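Local coordinates for MutT/NUDIX family protein (Bacillus thuringiensis str. Al Hakam, PDB 3ID9) that probably hydrolyses nucleoside diphosphates linked to another group, as Nudix hydrolases of the MutT type do, although its own substrate is not established, at residues T99-R104 / G147-A152; G28-D33 / L75-K80. All blocks are in the same frame, centred on the assembly; numbering follows the deposited sequence.

Contact 1. Residues T99-R104 / G147-A152; sequences TFLLER and GGLANA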
ATOM      1  N   THR B  99      -2.441   6.609   1.177  1.00 27.67           N
ATOM      2  CA  THR B  99      -1.839   7.837   1.688  1.00 26.63           C
ATOM      3  C   THR B  99      -0.326   7.792   1.497  1.00 28.05           C
ATOM      4  O   THR B  99       0.341   6.870   1.974  1.00 27.58           O
ATOM      5  CB  THR B  99      -2.136   8.042   3.193  1.00 26.64           C
ATOM      6  OG1 THR B  99      -3.505   8.423   3.366  1.00 24.86           O
ATOM      7  CG2 THR B  99      -1.248   9.136   3.772  1.00 27.40           C
ATOM      8  N   PHE B 100       0.212   8.797   0.808  1.00 29.10           N
ATOM      9  CA  PHE B 100       1.649   8.874   0.536  1.00 30.75           C
ATOM     10  C   PHE B 100       2.399   9.939   1.330  1.00 31.07           C
ATOM     11  O   PHE B 100       1.910  11.054   1.490  1.00 33.37           O
ATOM     12  CB  PHE B 100       1.907   9.192  -0.942  1.00 31.00           C
ATOM     13  CG  PHE B 100       1.612   8.071  -1.883  1.00 32.78           C
ATOM     14  CD1 PHE B 100       0.619   8.204  -2.846  1.00 32.84           C
ATOM     15  CD2 PHE B 100       2.358   6.894  -1.838  1.00 33.19           C
ATOM     16  CE1 PHE B 100       0.375   7.185  -3.757  1.00 35.71           C
ATOM     17  CE2 PHE B 100       2.124   5.866  -2.742  1.00 31.78           C
ATOM     18  CZ  PHE B 100       1.131   6.007  -3.704  1.00 34.31           C
ATOM     19  N   LEU B 101       3.587   9.595   1.819  1.00 31.16           N
ATOM     20  CA  LEU B 101       4.433  10.572   2.489  1.00 32.05           C
ATOM     21  C   LEU B 101       5.161  11.179   1.299  1.00 32.41           C
ATOM     22  O   LEU B 101       5.861  10.472   0.573  1.00 32.56           O
ATOM     23  CB  LEU B 101       5.448   9.912   3.421  1.00 33.19           C
ATOM     24  CG  LEU B 101       4.902   9.538   4.797  1.00 36.13           C
ATOM     25  CD1 LEU B 101       6.000   8.879   5.629  1.00 36.71           C
ATOM     26  CD2 LEU B 101       4.386  10.791   5.483  1.00 34.41           C
ATOM     27  N   LEU B 102       4.972  12.476   1.083  1.00 32.39           N
ATOM     28  CA  LEU B 102       5.587  13.158  -0.044  1.00 31.99           C
ATOM     29  C   LEU B 102       6.799  13.995   0.336  1.00 33.37           C
ATOM     30  O   LEU B 102       6.992  14.348   1.499  1.00 33.24           O
ATOM     31  CB  LEU B 102       4.554  14.056  -0.724  1.00 28.81           C
ATOM     32  CG  LEU B 102       3.344  13.337  -1.310  1.00 28.51           C
ATOM     33  CD1 LEU B 102       2.295  14.351  -1.768  1.00 25.87           C
ATOM     34  CD2 LEU B 102       3.801  12.465  -2.472  1.00 25.11           C
ATOM     35  N   GLU B 103       7.613  14.297  -0.668  1.00 35.85           N
ATOM     36  CA  GLU B 103       8.800  15.125  -0.499  1.00 38.86           C
ATOM     37  C   GLU B 103       8.874  16.099  -1.679  1.00 39.22           C
ATOM     38  O   GLU B 103       8.607  15.725  -2.824  1.00 37.55           O
ATOM     39  CB  GLU B 103      10.044  14.246  -0.459  1.00 43.67           C
ATOM     40  CG  GLU B 103      11.340  14.996  -0.288  1.00 50.82           C
ATOM     41  CD  GLU B 103      12.495  14.064   0.027  1.00 56.61           C
ATOM     42  OE1 GLU B 103      12.507  13.493   1.144  1.00 57.85           O
ATOM     43  OE2 GLU B 103      13.381  13.897  -0.842  1.00 59.59           O
ATOM     44  N   ARG B 104       9.219  17.352  -1.397  1.00 41.35           N
ATOM     45  CA  ARG B 104       9.325  18.369  -2.443  1.00 43.84           C
ATOM     46  C   ARG B 104      10.582  18.175  -3.287  1.00 46.55           C
ATOM     47  O   ARG B 104      11.625  17.764  -2.777  1.00 46.67           O
ATOM     48  CB  ARG B 104       9.365  19.772  -1.828  1.00 41.12           C
ATOM     49  CG  ARG B 104       8.165  20.639  -2.167  1.00 39.81           C
ATOM     50  CD  ARG B 104       8.508  22.119  -2.107  1.00 33.83           C
ATOM     51  NE  ARG B 104       9.105  22.487  -0.832  1.00 32.14           N
ATOM     52  CZ  ARG B 104       9.684  23.659  -0.586  1.00 31.74           C
ATOM     53  NH1 ARG B 104       9.745  24.586  -1.537  1.00 29.80           N
ATOM     54  NH2 ARG B 104      10.210  23.901   0.611  1.00 28.86           N
ATOM     55  N   GLY B 147       4.418   9.717  13.598  1.00 44.09           N
ATOM     56  CA  GLY B 147       5.430   8.677  13.584  1.00 44.26           C
ATOM     57  C   GLY B 147       6.204   8.697  12.282  1.00 45.55           C
ATOM     58  O   GLY B 147       7.344   8.237  12.213  1.00 46.23           O
ATOM     59  N   GLY B 148       5.571   9.221  11.237  1.00 45.35           N
ATOM     60  CA  GLY B 148       6.220   9.314   9.943  1.00 45.94           C
ATOM     61  C   GLY B 148       6.687   8.007   9.327  1.00 45.79           C
ATOM     62  O   GLY B 148       5.980   6.994   9.366  1.00 44.65           O
ATOM     63  N   LEU B 149       7.886   8.042   8.750  1.00 44.50           N
ATOM     64  CA  LEU B 149       8.476   6.883   8.093  1.00 44.31           C
ATOM     65  C   LEU B 149       8.438   5.627   8.952  1.00 43.56           C
ATOM     66  O   LEU B 149       8.452   4.516   8.430  1.00 44.86           O
ATOM     67  CB  LEU B 149       9.920   7.190   7.684  1.00 43.87           C
ATOM     68  CG  LEU B 149      10.252   7.135   6.186  1.00 44.97           C
ATOM     69  CD1 LEU B 149       9.305   8.010   5.387  1.00 41.88           C
ATOM     70  CD2 LEU B 149      11.695   7.589   5.976  1.00 45.97           C
ATOM     71  N   ALA B 150       8.381   5.799  10.267  1.00 41.71           N
ATOM     72  CA  ALA B 150       8.337   4.658  11.173  1.00 40.19           C
ATOM     73  C   ALA B 150       7.009   3.902  11.058  1.00 39.21           C
ATOM     74  O   ALA B 150       6.935   2.706  11.344  1.00 40.00           O
ATOM     75  CB  ALA B 150       8.551   5.127  12.611  1.00 39.02           C
ATOM     76  N   ASN B 151       5.960   4.602  10.642  1.00 37.07           N
ATOM     77  CA  ASN B 151       4.653   3.982  10.503  1.00 32.90           C
ATOM     78  C   ASN B 151       4.338   3.627   9.062  1.00 29.98           C
ATOM     79  O   ASN B 151       3.209   3.259   8.743  1.00 28.86           O
ATOM     80  CB  ASN B 151       3.566   4.904  11.061  1.00 36.31           C
ATOM     81  CG  ASN B 151       3.725   5.153  12.546  1.00 37.49           C
ATOM     82  OD1 ASN B 151       4.189   4.280  13.283  1.00 39.94           O
ATOM     83  ND2 ASN B 151       3.324   6.336  13.000  1.00 36.14           N
ATOM     84  N   ALA B 152       5.335   3.737   8.191  1.00 27.08           N
ATOM     85  CA  ALA B 152       5.150   3.406   6.784  1.00 27.66           C
ATOM     86  C   ALA B 152       4.643   1.964   6.646  1.00 28.45           C
ATOM     87  O   ALA B 152       4.952   1.112   7.477  1.00 28.92           O
ATOM     88  CB  ALA B 152       6.467   3.567   6.041  1.00 25.33           C
TER

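Contact 2. Residues G28-D33 / L75-K80; sequences GILIED and LEVKIK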
ATOM      1  N   GLY B  28      -1.961  13.044  -0.097  1.00 26.66           N
ATOM      2  CA  GLY B  28      -0.580  13.415   0.106  1.00 26.63           C
ATOM      3  C   GLY B  28      -0.300  14.029   1.462  1.00 28.42           C
ATOM      4  O   GLY B  28      -1.089  14.816   1.983  1.00 29.27           O
ATOM      5  N   ILE B  29       0.833  13.654   2.038  1.00 28.02           N
ATOM      6  CA  ILE B  29       1.249  14.185   3.316  1.00 28.15           C
ATOM      7  C   ILE B  29       2.681  14.678   3.156  1.00 29.85           C
ATOM      8  O   ILE B  29       3.642  13.898   3.191  1.00 28.21           O
ATOM      9  CB  ILE B  29       1.134  13.124   4.426  1.00 26.94           C
ATOM     10  CG1 ILE B  29      -0.353  12.876   4.705  1.00 29.08           C
ATOM     11  CG2 ILE B  29       1.849  13.588   5.681  1.00 24.59           C
ATOM     12  CD1 ILE B  29      -0.644  12.019   5.899  1.00 31.27           C
ATOM     13  N   LEU B  30       2.796  15.989   2.944  1.00 29.91           N
ATOM     14  CA  LEU B  30       4.075  16.649   2.749  1.00 29.92           C
ATOM     15  C   LEU B  30       4.405  17.395   4.029  1.00 29.64           C
ATOM     16  O   LEU B  30       3.790  18.417   4.348  1.00 31.72           O
ATOM     17  CB  LEU B  30       3.981  17.612   1.558  1.00 31.86           C
ATOM     18  CG  LEU B  30       5.277  18.131   0.919  1.00 34.62           C
ATOM     19  CD1 LEU B  30       4.920  19.035  -0.256  1.00 31.82           C
ATOM     20  CD2 LEU B  30       6.114  18.896   1.939  1.00 35.07           C
ATOM     21  N   ILE B  31       5.381  16.867   4.757  1.00 29.49           N
ATOM     22  CA  ILE B  31       5.811  17.434   6.022  1.00 29.92           C
ATOM     23  C   ILE B  31       7.155  18.135   5.897  1.00 32.32           C
ATOM     24  O   ILE B  31       8.093  17.608   5.299  1.00 31.87           O
ATOM     25  CB  ILE B  31       5.947  16.336   7.091  1.00 29.24           C
ATOM     26  CG1 ILE B  31       4.604  15.633   7.280  1.00 30.36           C
ATOM     27  CG2 ILE B  31       6.440  16.929   8.396  1.00 28.03           C
ATOM     28  CD1 ILE B  31       4.710  14.324   8.050  1.00 28.77           C
ATOM     29  N   GLU B  32       7.229  19.334   6.462  1.00 32.70           N
ATOM     30  CA  GLU B  32       8.446  20.133   6.472  1.00 34.03           C
ATOM     31  C   GLU B  32       8.422  20.930   7.771  1.00 35.72           C
ATOM     32  O   GLU B  32       7.419  21.567   8.102  1.00 33.47           O
ATOM     33  CB  GLU B  32       8.505  21.071   5.258  1.00 34.02           C
ATOM     34  CG  GLU B  32       8.917  20.379   3.959  1.00 34.02           C
ATOM     35  CD  GLU B  32       9.117  21.346   2.802  1.00 35.83           C
ATOM     36  OE1 GLU B  32       9.308  22.550   3.060  1.00 37.88           O
ATOM     37  OE2 GLU B  32       9.102  20.905   1.630  1.00 35.90           O
ATOM     38  N   ASP B  33       9.520  20.858   8.516  1.00 37.66           N
ATOM     39  CA  ASP B  33       9.638  21.549   9.793  1.00 40.20           C
ATOM     40  C   ASP B  33       8.477  21.207  10.712  1.00 39.54           C
ATOM     41  O   ASP B  33       7.876  22.090  11.321  1.00 38.43           O
ATOM     42  CB  ASP B  33       9.690  23.066   9.598  1.00 44.73           C
ATOM     43  CG  ASP B  33      10.684  23.483   8.535  1.00 49.96           C
ATOM     44  OD1 ASP B  33      11.839  22.997   8.572  1.00 53.01           O
ATOM     45  OD2 ASP B  33      10.308  24.306   7.666  1.00 53.47           O
ATOM     46  N   LEU B  75       2.973  22.519  -6.533  1.00 34.12           N
ATOM     47  CA  LEU B  75       4.307  22.016  -6.186  1.00 34.83           C
ATOM     48  C   LEU B  75       4.705  20.756  -6.951  1.00 36.21           C
ATOM     49  O   LEU B  75       3.853  19.995  -7.403  1.00 36.48           O
ATOM     50  CB  LEU B  75       4.382  21.680  -4.695  1.00 34.88           C
ATOM     51  CG  LEU B  75       4.192  22.757  -3.634  1.00 35.08           C
ATOM     52  CD1 LEU B  75       4.295  22.111  -2.256  1.00 32.75           C
ATOM     53  CD2 LEU B  75       5.257  23.839  -3.802  1.00 33.27           C
ATOM     54  N   GLU B  76       6.010  20.542  -7.089  1.00 36.65           N
ATOM     55  CA  GLU B  76       6.525  19.343  -7.742  1.00 37.67           C
ATOM     56  C   GLU B  76       6.956  18.421  -6.609  1.00 36.71           C
ATOM     57  O   GLU B  76       7.725  18.816  -5.733  1.00 35.42           O
ATOM     58  CB  GLU B  76       7.725  19.668  -8.636  1.00 39.54           C
ATOM     59  CG  GLU B  76       7.344  20.295  -9.965  1.00 43.44           C
ATOM     60  CD  GLU B  76       6.388  19.418 -10.763  1.00 46.68           C
ATOM     61  OE1 GLU B  76       6.725  18.240 -11.021  1.00 48.77           O
ATOM     62  OE2 GLU B  76       5.299  19.905 -11.134  1.00 48.04           O
ATOM     63  N   VAL B  77       6.454  17.195  -6.612  1.00 37.18           N
ATOM     64  CA  VAL B  77       6.792  16.268  -5.543  1.00 36.06           C
ATOM     65  C   VAL B  77       7.177  14.882  -6.018  1.00 36.43           C
ATOM     66  O   VAL B  77       6.986  14.526  -7.180  1.00 36.90           O
ATOM     67  CB  VAL B  77       5.603  16.104  -4.575  1.00 36.35           C
ATOM     68  CG1 VAL B  77       5.168  17.465  -4.043  1.00 34.72           C
ATOM     69  CG2 VAL B  77       4.441  15.413  -5.292  1.00 32.57           C
ATOM     70  N   LYS B  78       7.734  14.106  -5.099  1.00 36.93           N
ATOM     71  CA  LYS B  78       8.087  12.727  -5.382  1.00 37.26           C
ATOM     72  C   LYS B  78       7.657  11.920  -4.163  1.00 36.89           C
ATOM     73  O   LYS B  78       7.614  12.437  -3.041  1.00 36.93           O
ATOM     74  CB  LYS B  78       9.587  12.568  -5.638  1.00 37.76           C
ATOM     75  CG  LYS B  78      10.459  12.559  -4.407  1.00 41.33           C
ATOM     76  CD  LYS B  78      11.921  12.370  -4.812  1.00 45.99           C
ATOM     77  CE  LYS B  78      12.857  12.464  -3.611  1.00 48.55           C
ATOM     78  NZ  LYS B  78      14.288  12.332  -4.011  1.00 50.16           N
ATOM     79  N   ILE B  79       7.311  10.661  -4.390  1.00 36.17           N
ATOM     80  CA  ILE B  79       6.879   9.785  -3.319  1.00 37.09           C
ATOM     81  C   ILE B  79       8.046   9.269  -2.478  1.00 38.01           C
ATOM     82  O   ILE B  79       9.084   8.891  -3.009  1.00 38.46           O
ATOM     83  CB  ILE B  79       6.084   8.592  -3.902  1.00 36.66           C
ATOM     84  CG1 ILE B  79       4.767   9.114  -4.480  1.00 36.52           C
ATOM     85  CG2 ILE B  79       5.847   7.529  -2.832  1.00 35.89           C
ATOM     86  CD1 ILE B  79       3.821   8.047  -4.933  1.00 40.85           C
ATOM     87  N   LYS B  80       7.876   9.279  -1.162  1.00 39.52           N
ATOM     88  CA  LYS B  80       8.904   8.780  -0.258  1.00 42.44           C
ATOM     89  C   LYS B  80       8.513   7.356   0.091  1.00 43.72           C
ATOM     90  O   LYS B  80       9.276   6.418  -0.113  1.00 44.50           O
ATOM     91  CB  LYS B  80       8.962   9.604   1.032  1.00 42.96           C
ATOM     92  CG  LYS B  80       9.586  10.976   0.888  1.00 47.47           C
ATOM     93  CD  LYS B  80      10.888  11.076   1.678  1.00 51.54           C
ATOM     94  CE  LYS B  80      10.650  11.028   3.188  1.00 51.84           C
ATOM     95  NZ  LYS B  80       9.897  12.216   3.686  1.00 52.47           N
TER

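Contact 1. Residues T99-R104 / G147-A152
L101, on strand 95-104 of the Nudix alpha/beta/alpha fold, meets G148 and L149 where the chain leaves helix 139-147 and heads for strand 154-157. The contact therefore joins the central sheet to the turn that ends this helix. G147 closes the helix, and its O accepts a backbone hydrogen bond from A150 N. At G148 the chain breaks from the helical path with positive phi (59°), and its carbonyl carbon comes to lie 3.9 Å from L101 CD1. The same methyl approaches L149: L101 CD1 is 3.4 Å from L149 CD1, the two leucines crossing at an angle with one branch each. L101 sets CG beside its backbone N (chi1 -82°) and extends CD1 from there toward the turn. L149 starts along the flank of the strand, but its end swings inward, bringing one methyl of an exposed leucine against a buried one. No hydrogen bond spans the contact; the polar bonds run within the turn and to its neighbours. Beyond A150, N151 N bonds to G148 O at 2.7 Å, and N151 ND2 reaches back to L144 O in the helix. A152 packs against A152 of the second subunit, placing the end of the turn at the dimer interface, while its backbone closes the short 3-10 segment with a weak hydrogen bond, A152 N to L149 O at 3.2 Å.

Contact 2. Residues G28-D33 / L75-K80
L30 reaches from strand 23-32 to L75, just ahead of strand 77-88, and to V77, its first residue, through a single methyl, CD1. Its CB leaves the strand roughly along the flank of the other segment and touches neither residue. The bend toward them comes at the next bond: CG is anti to the backbone N (chi1 -163°), and from there the side chain runs out over the face of the sheet. L30 CG stays 5.2 Å from L75 CD1 and 5.0 Å from V77 CG1, then divides. The branch ending in CD2 turns instead along the side chain of E32, the next residue on the same face of the strand, with L30 CD2 3.8 Å from E32 CG. The other branch makes the contact. L30 CD1 lies 3.7 Å from L75 CD1 and 4.1 Å from V77 CG1, and the directions to these two methyls differ by about 80°, so L30 CD1 sits in the corner between them. In the sequence, L75 is the hydrophobic residue that closes the Nudix box, the signature whose middle forms helix 61-72; M69 on that helix packs on both L30 and V77, and I66 packs on V77 as well. The contact thus belongs to the apolar layer between the Nudix helix and the sheet. L75 and V77 both start toward strand 23-32, two positions apart on the same side of the chain, with E76 between them turned outward to a salt bridge with R70. Each crosses the L30 side chain at a slant and offers one methyl. V77 has CG1 anti to its carbonyl carbon (chi1 -55°), the position from which that methyl meets L30.

In sequence both segments of contact 2 precede those of contact 1, yet the centres are only 9 Å apart. Strand 95-104, the sheet partner in contact 1, runs between strands 23-32 and 77-88 of contact 2, parallel to the first and antiparallel to the second. Probable backbone hydrogen bonds, F100 O to I29 N and L102 N to I29 O, tie the contacts together. They lie on opposite faces of the sheet: L30 and V77 pack toward helix 61-72, whereas I29 and L101 touch on the side of helix 139-147. Contact 1 joins the middle strand to the turn ending helix 139-147; contact 2 bridges its neighbours beside helix 61-72, so apolar packing lines both faces of the Nudix sheet.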